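Local coordinates for protein lasso peptide isopeptidase AtxE2 (Asticcacaulis excentricus, PDB 5TXE) that hydrolyses the isopeptide bond of the threaded lasso peptides astexin-2 and astexin-3, converting them to linear peptides, at residues Leu405-Leu419 and Asn498-Leu510. The protein carries 1 engineered substitution. Residues are numbered along the deposited sequence; the frame is centred on the assembly and turned at random.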
loop_
_atom_site.group_PDB
_atom_site.type_symbol
_atom_site.label_atom_id
_atom_site.label_comp_id
_atom_site.label_asym_id
_atom_site.label_seq_id
_atom_site.Cartn_x
_atom_site.Cartn_y
_atom_site.Cartn_z
ATOM N N LEU A 405 -19.001 -5.470 -8.699
ATOM C CA LEU A 405 -20.137 -5.935 -7.922
ATOM C C LEU A 405 -20.466 -4.888 -6.885
ATOM O O LEU A 405 -19.555 -4.259 -6.318
ATOM C CB LEU A 405 -19.828 -7.232 -7.130
ATOM C CG LEU A 405 -19.354 -8.464 -7.868
ATOM C CD1 LEU A 405 -18.885 -9.509 -6.863
ATOM C CD2 LEU A 405 -20.459 -9.028 -8.720
ATOM N N THR A 406 -21.760 -4.790 -6.571
ATOM C CA THR A 406 -22.236 -3.911 -5.550
ATOM C C THR A 406 -23.356 -4.525 -4.782
ATOM O O THR A 406 -24.229 -5.221 -5.320
ATOM C CB THR A 406 -22.765 -2.592 -6.142
ATOM O OG1 THR A 406 -23.777 -2.892 -7.082
ATOM C CG2 THR A 406 -21.648 -1.760 -6.834
ATOM N N LEU A 407 -23.323 -4.290 -3.487
ATOM C CA LEU A 407 -24.384 -4.718 -2.660
ATOM C C LEU A 407 -24.372 -3.929 -1.347
ATOM O O LEU A 407 -23.439 -3.143 -1.072
ATOM C CB LEU A 407 -24.347 -6.228 -2.422
ATOM C CG LEU A 407 -23.153 -6.879 -1.711
ATOM C CD1 LEU A 407 -23.165 -6.690 -0.195
ATOM C CD2 LEU A 407 -23.193 -8.381 -2.032
ATOM N N ARG A 408 -25.448 -4.084 -0.586
ATOM C CA ARG A 408 -25.525 -3.484 0.705
ATOM C C ARG A 408 -25.453 -4.692 1.564
ATOM O O ARG A 408 -26.102 -5.685 1.254
ATOM C CB ARG A 408 -26.829 -2.738 0.915
ATOM C CG ARG A 408 -26.796 -1.881 2.171
ATOM C CD ARG A 408 -28.079 -1.072 2.353
ATOM N NE ARG A 408 -28.269 0.017 1.388
ATOM C CZ ARG A 408 -27.687 1.206 1.462
ATOM N NH1 ARG A 408 -26.794 1.490 2.411
ATOM N NH2 ARG A 408 -27.954 2.127 0.547
ATOM N N ASN A 409 -24.631 -4.638 2.597
ATOM C CA ASN A 409 -24.443 -5.802 3.419
ATOM C C ASN A 409 -25.505 -5.849 4.497
ATOM O O ASN A 409 -26.300 -4.904 4.639
ATOM C CB ASN A 409 -22.989 -5.899 3.951
ATOM C CG ASN A 409 -22.657 -4.947 5.081
ATOM O OD1 ASN A 409 -23.515 -4.329 5.673
ATOM N ND2 ASN A 409 -21.339 -4.801 5.366
ATOM N N ARG A 410 -25.500 -6.940 5.257
ATOM C CA ARG A 410 -26.496 -7.157 6.294
ATOM C C ARG A 410 -26.463 -6.100 7.404
ATOM O O ARG A 410 -27.432 -5.913 8.120
ATOM C CB ARG A 410 -26.440 -8.606 6.822
ATOM C CG ARG A 410 -25.099 -9.243 7.262
ATOM C CD ARG A 410 -25.418 -10.559 7.991
ATOM N NE ARG A 410 -24.671 -11.773 7.681
ATOM C CZ ARG A 410 -24.689 -12.451 6.534
ATOM N NH1 ARG A 410 -25.339 -11.991 5.490
ATOM N NH2 ARG A 410 -24.008 -13.585 6.426
ATOM N N ASN A 411 -25.393 -5.341 7.514
ATOM C CA ASN A 411 -25.386 -4.245 8.452
ATOM C C ASN A 411 -25.727 -2.932 7.803
ATOM O O ASN A 411 -25.460 -1.878 8.399
ATOM C CB ASN A 411 -24.009 -4.189 9.092
ATOM C CG ASN A 411 -23.688 -5.488 9.812
ATOM O OD1 ASN A 411 -22.894 -6.331 9.364
ATOM N ND2 ASN A 411 -24.361 -5.674 10.925
ATOM N N GLY A 412 -26.278 -2.974 6.579
ATOM C CA GLY A 412 -26.712 -1.739 5.893
ATOM C C GLY A 412 -25.619 -0.951 5.179
ATOM O O GLY A 412 -25.805 0.181 4.818
ATOM N N ILE A 413 -24.439 -1.524 5.019
ATOM C CA ILE A 413 -23.291 -0.740 4.541
ATOM C C ILE A 413 -23.071 -1.043 3.093
ATOM O O ILE A 413 -23.169 -2.176 2.676
ATOM C CB ILE A 413 -22.041 -1.043 5.380
ATOM C CG1 ILE A 413 -22.241 -0.496 6.786
ATOM C CG2 ILE A 413 -20.794 -0.460 4.732
ATOM C CD1 ILE A 413 -21.428 -1.210 7.830
ATOM N N GLU A 414 -22.808 -0.010 2.328
ATOM C CA GLU A 414 -22.546 -0.154 0.902
ATOM C C GLU A 414 -21.192 -0.823 0.686
ATOM O O GLU A 414 -20.214 -0.448 1.294
ATOM C CB GLU A 414 -22.532 1.224 0.211
ATOM C CG GLU A 414 -23.877 1.960 0.312
ATOM C CD GLU A 414 -23.892 3.357 -0.296
ATOM O OE1 GLU A 414 -22.904 3.812 -0.920
ATOM O OE2 GLU A 414 -24.958 3.968 -0.205
ATOM N N VAL A 415 -21.161 -1.797 -0.204
ATOM C CA VAL A 415 -19.969 -2.554 -0.489
ATOM C C VAL A 415 -19.718 -2.573 -1.989
ATOM O O VAL A 415 -20.662 -2.736 -2.757
ATOM C CB VAL A 415 -20.186 -3.989 -0.060
ATOM C CG1 VAL A 415 -18.991 -4.855 -0.472
ATOM C CG2 VAL A 415 -20.415 -4.047 1.436
ATOM N N PHE A 416 -18.465 -2.404 -2.415
ATOM C CA PHE A 416 -18.131 -2.846 -3.765
ATOM C C PHE A 416 -17.007 -3.887 -3.723
ATOM O O PHE A 416 -16.291 -4.007 -2.703
ATOM C CB PHE A 416 -17.820 -1.662 -4.677
ATOM C CG PHE A 416 -16.392 -1.135 -4.576
ATOM C CD1 PHE A 416 -16.058 -0.142 -3.673
ATOM C CD2 PHE A 416 -15.407 -1.609 -5.444
ATOM C CE1 PHE A 416 -14.768 0.383 -3.616
ATOM C CE2 PHE A 416 -14.106 -1.128 -5.383
ATOM C CZ PHE A 416 -13.787 -0.120 -4.473
ATOM N N SER A 417 -16.900 -4.644 -4.805
ATOM C CA SER A 417 -15.778 -5.517 -5.050
ATOM C C SER A 417 -15.734 -5.842 -6.514
ATOM O O SER A 417 -16.669 -5.518 -7.213
ATOM C CB SER A 417 -15.937 -6.792 -4.241
ATOM O OG SER A 417 -15.742 -6.515 -2.868
ATOM N N ASP A 418 -14.651 -6.452 -6.999
ATOM C CA ASP A 418 -14.513 -6.799 -8.406
ATOM C C ASP A 418 -14.514 -8.299 -8.594
ATOM O O ASP A 418 -13.877 -9.003 -7.847
ATOM C CB ASP A 418 -13.265 -6.150 -9.007
ATOM C CG ASP A 418 -13.419 -4.601 -9.181
ATOM O OD1 ASP A 418 -14.416 -4.157 -9.837
ATOM O OD2 ASP A 418 -12.576 -3.820 -8.648
ATOM N N LEU A 419 -15.312 -8.779 -9.553
ATOM C CA LEU A 419 -15.369 -10.140 -9.947
ATOM C C LEU A 419 -14.520 -10.274 -11.196
ATOM O O LEU A 419 -14.671 -9.521 -12.145
ATOM C CB LEU A 419 -16.796 -10.550 -10.197
ATOM C CG LEU A 419 -16.962 -11.934 -10.809
ATOM C CD1 LEU A 419 -16.483 -13.004 -9.849
ATOM C CD2 LEU A 419 -18.415 -12.218 -11.224
ATOM N N ASN A 498 -18.362 -8.046 10.810
ATOM C CA ASN A 498 -18.936 -7.303 9.662
ATOM C C ASN A 498 -18.184 -7.644 8.377
ATOM O O ASN A 498 -18.776 -7.784 7.268
ATOM C CB ASN A 498 -18.828 -5.795 9.923
ATOM C CG ASN A 498 -19.255 -4.929 8.709
ATOM O OD1 ASN A 498 -20.321 -5.135 8.100
ATOM N ND2 ASN A 498 -18.409 -3.938 8.370
ATOM N N ILE A 499 -16.859 -7.740 8.495
ATOM C CA ILE A 499 -16.077 -8.175 7.339
ATOM C C ILE A 499 -16.429 -9.585 6.885
ATOM O O ILE A 499 -16.646 -9.854 5.694
ATOM C CB ILE A 499 -14.564 -8.000 7.598
ATOM C CG1 ILE A 499 -14.271 -6.514 7.652
ATOM C CG2 ILE A 499 -13.758 -8.632 6.457
ATOM C CD1 ILE A 499 -12.997 -6.179 8.368
ATOM N N LEU A 500 -16.463 -10.503 7.823
ATOM C CA LEU A 500 -16.723 -11.895 7.451
ATOM C C LEU A 500 -18.130 -12.048 6.854
ATOM O O LEU A 500 -18.328 -12.754 5.842
ATOM C CB LEU A 500 -16.586 -12.784 8.643
ATOM C CG LEU A 500 -16.921 -14.246 8.416
ATOM C CD1 LEU A 500 -16.024 -14.890 7.406
ATOM C CD2 LEU A 500 -16.800 -15.000 9.705
ATOM N N HIS A 501 -19.097 -11.365 7.464
ATOM C CA HIS A 501 -20.472 -11.425 6.950
ATOM C C HIS A 501 -20.550 -10.817 5.596
ATOM O O HIS A 501 -21.305 -11.291 4.750
ATOM C CB HIS A 501 -21.426 -10.695 7.870
ATOM C CG HIS A 501 -21.732 -11.393 9.160
ATOM N ND1 HIS A 501 -21.901 -12.758 9.269
ATOM C CD2 HIS A 501 -21.957 -10.892 10.393
ATOM C CE1 HIS A 501 -22.200 -13.070 10.515
ATOM N NE2 HIS A 501 -22.234 -11.956 11.219
ATOM N N THR A 502 -19.748 -9.794 5.328
ATOM C CA THR A 502 -19.734 -9.212 3.974
ATOM C C THR A 502 -19.192 -10.178 2.966
ATOM O O THR A 502 -19.711 -10.288 1.880
ATOM C CB THR A 502 -18.922 -7.911 3.916
ATOM O OG1 THR A 502 -19.439 -6.996 4.865
ATOM C CG2 THR A 502 -18.969 -7.268 2.544
ATOM N N LEU A 503 -18.151 -10.909 3.320
ATOM C CA LEU A 503 -17.652 -11.927 2.400
ATOM C C LEU A 503 -18.691 -13.018 2.136
ATOM O O LEU A 503 -18.825 -13.482 1.010
ATOM C CB LEU A 503 -16.386 -12.586 2.953
ATOM C CG LEU A 503 -15.140 -11.711 2.909
ATOM C CD1 LEU A 503 -14.045 -12.387 3.659
ATOM C CD2 LEU A 503 -14.712 -11.439 1.468
ATOM N N GLU A 504 -19.369 -13.449 3.186
ATOM C CA GLU A 504 -20.439 -14.422 3.066
ATOM C C GLU A 504 -21.590 -13.870 2.174
ATOM O O GLU A 504 -22.081 -14.590 1.325
ATOM C CB GLU A 504 -20.929 -14.867 4.426
ATOM C CG GLU A 504 -19.901 -15.713 5.197
ATOM C CD GLU A 504 -20.302 -16.012 6.645
ATOM O OE1 GLU A 504 -21.321 -15.445 7.132
ATOM O OE2 GLU A 504 -19.616 -16.835 7.308
ATOM N N ASP A 505 -21.914 -12.586 2.273
ATOM C CA ASP A 505 -22.905 -11.966 1.366
ATOM C C ASP A 505 -22.438 -12.024 -0.075
ATOM O O ASP A 505 -23.194 -12.405 -0.957
ATOM C CB ASP A 505 -23.173 -10.505 1.750
ATOM C CG ASP A 505 -23.787 -10.366 3.146
ATOM O OD1 ASP A 505 -24.429 -11.326 3.600
ATOM O OD2 ASP A 505 -23.636 -9.305 3.810
ATOM N N LEU A 506 -21.176 -11.687 -0.326
ATOM C CA LEU A 506 -20.680 -11.723 -1.688
ATOM C C LEU A 506 -20.682 -13.130 -2.250
ATOM O O LEU A 506 -20.976 -13.339 -3.433
ATOM C CB LEU A 506 -19.288 -11.116 -1.819
ATOM C CG LEU A 506 -19.276 -9.641 -1.541
ATOM C CD1 LEU A 506 -17.868 -9.132 -1.183
ATOM C CD2 LEU A 506 -19.814 -8.923 -2.782
ATOM N N ILE A 507 -20.288 -14.075 -1.425
ATOM C CA ILE A 507 -20.226 -15.443 -1.879
ATOM C C ILE A 507 -21.653 -15.887 -2.209
ATOM O O ILE A 507 -21.880 -16.516 -3.239
ATOM C CB ILE A 507 -19.610 -16.364 -0.794
ATOM C CG1 ILE A 507 -18.103 -16.059 -0.630
ATOM C CG2 ILE A 507 -19.771 -17.814 -1.140
ATOM C CD1 ILE A 507 -17.507 -16.754 0.567
ATOM N N ASP A 508 -22.585 -15.618 -1.301
ATOM C CA ASP A 508 -23.989 -15.993 -1.527
ATOM C C ASP A 508 -24.529 -15.376 -2.800
ATOM O O ASP A 508 -25.233 -16.027 -3.536
ATOM C CB ASP A 508 -24.889 -15.573 -0.365
ATOM C CG ASP A 508 -24.661 -16.414 0.897
ATOM O OD1 ASP A 508 -24.055 -17.511 0.801
ATOM O OD2 ASP A 508 -25.073 -15.975 1.993
ATOM N N ASP A 509 -24.182 -14.133 -3.069
ATOM C CA ASP A 509 -24.594 -13.509 -4.314
ATOM C C ASP A 509 -24.096 -14.294 -5.517
ATOM O O ASP A 509 -24.844 -14.573 -6.445
ATOM C CB ASP A 509 -24.060 -12.058 -4.363
ATOM C CG ASP A 509 -24.493 -11.283 -5.631
ATOM O OD1 ASP A 509 -25.637 -10.820 -5.685
ATOM O OD2 ASP A 509 -23.683 -11.092 -6.566
ATOM N N LEU A 510 -22.804 -14.582 -5.545
ATOM C CA LEU A 510 -22.222 -15.204 -6.708
ATOM C C LEU A 510 -22.739 -16.631 -6.812
ATOM O O LEU A 510 -22.876 -17.153 -7.903
ATOM C CB LEU A 510 -20.705 -15.221 -6.608
ATOM C CG LEU A 510 -19.999 -13.884 -6.652
ATOM C CD1 LEU A 510 -18.527 -14.074 -6.294
ATOM C CD2 LEU A 510 -20.128 -13.320 -8.041
#
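Asn409 works in two directions at once: its amide nitrogen reaches across to the helix while its amide oxygen shapes the turn that follows. Asn409 ND2 donates to Thr502 OG1 at 2.9 Å, the hydroxyl oxygen lying 24° out of the amide plane, and also lies 2.9 Å from Asn498 OD1. Thr502 OG1 in turn donates a hydrogen bond to Asn498 O, one helical turn back. On the other side of the amide, Asn409 OD1 takes Asn411 N, making an Asx turn, and Ile413 N, the two arriving from opposite faces of the carbonyl plane. With CG set between backbone N and carbonyl carbon (chi1 76°), the amide stays close enough to its own turn to do both jobs. A leucine in its place would probably leave Thr502 OG1 without this donor and the 409-412 type I turn less firmly fixed.

Next door, Arg410 lays its CD over one face of the His501 ring, a CH-pi contact at 4.3 Å from the centroid. Its guanidinium forms a salt-bridge network with Glu504 and Asp505, though the placement against Asp505 is doubtful; the bond from Arg410 NH2 to Glu504 OE1 is weak at 3.3 Å.

Further along the hairpin the contact turns greasy. Leu407 CD2 presses on Leu506 CD2 at 3.5 Å, Val415 CG2 meets Thr502 CG2 at 3.7 Å, and Leu419 CD2 packs on Leu510 CD2.

The hairpin supplies the first two strands of the eight-stranded alpha/beta-hydrolase sheet, and helix 494-512 packs across them, with Leu503 continuing onto Phe467 of strand 463-467 and Ile499 onto helix 528-539.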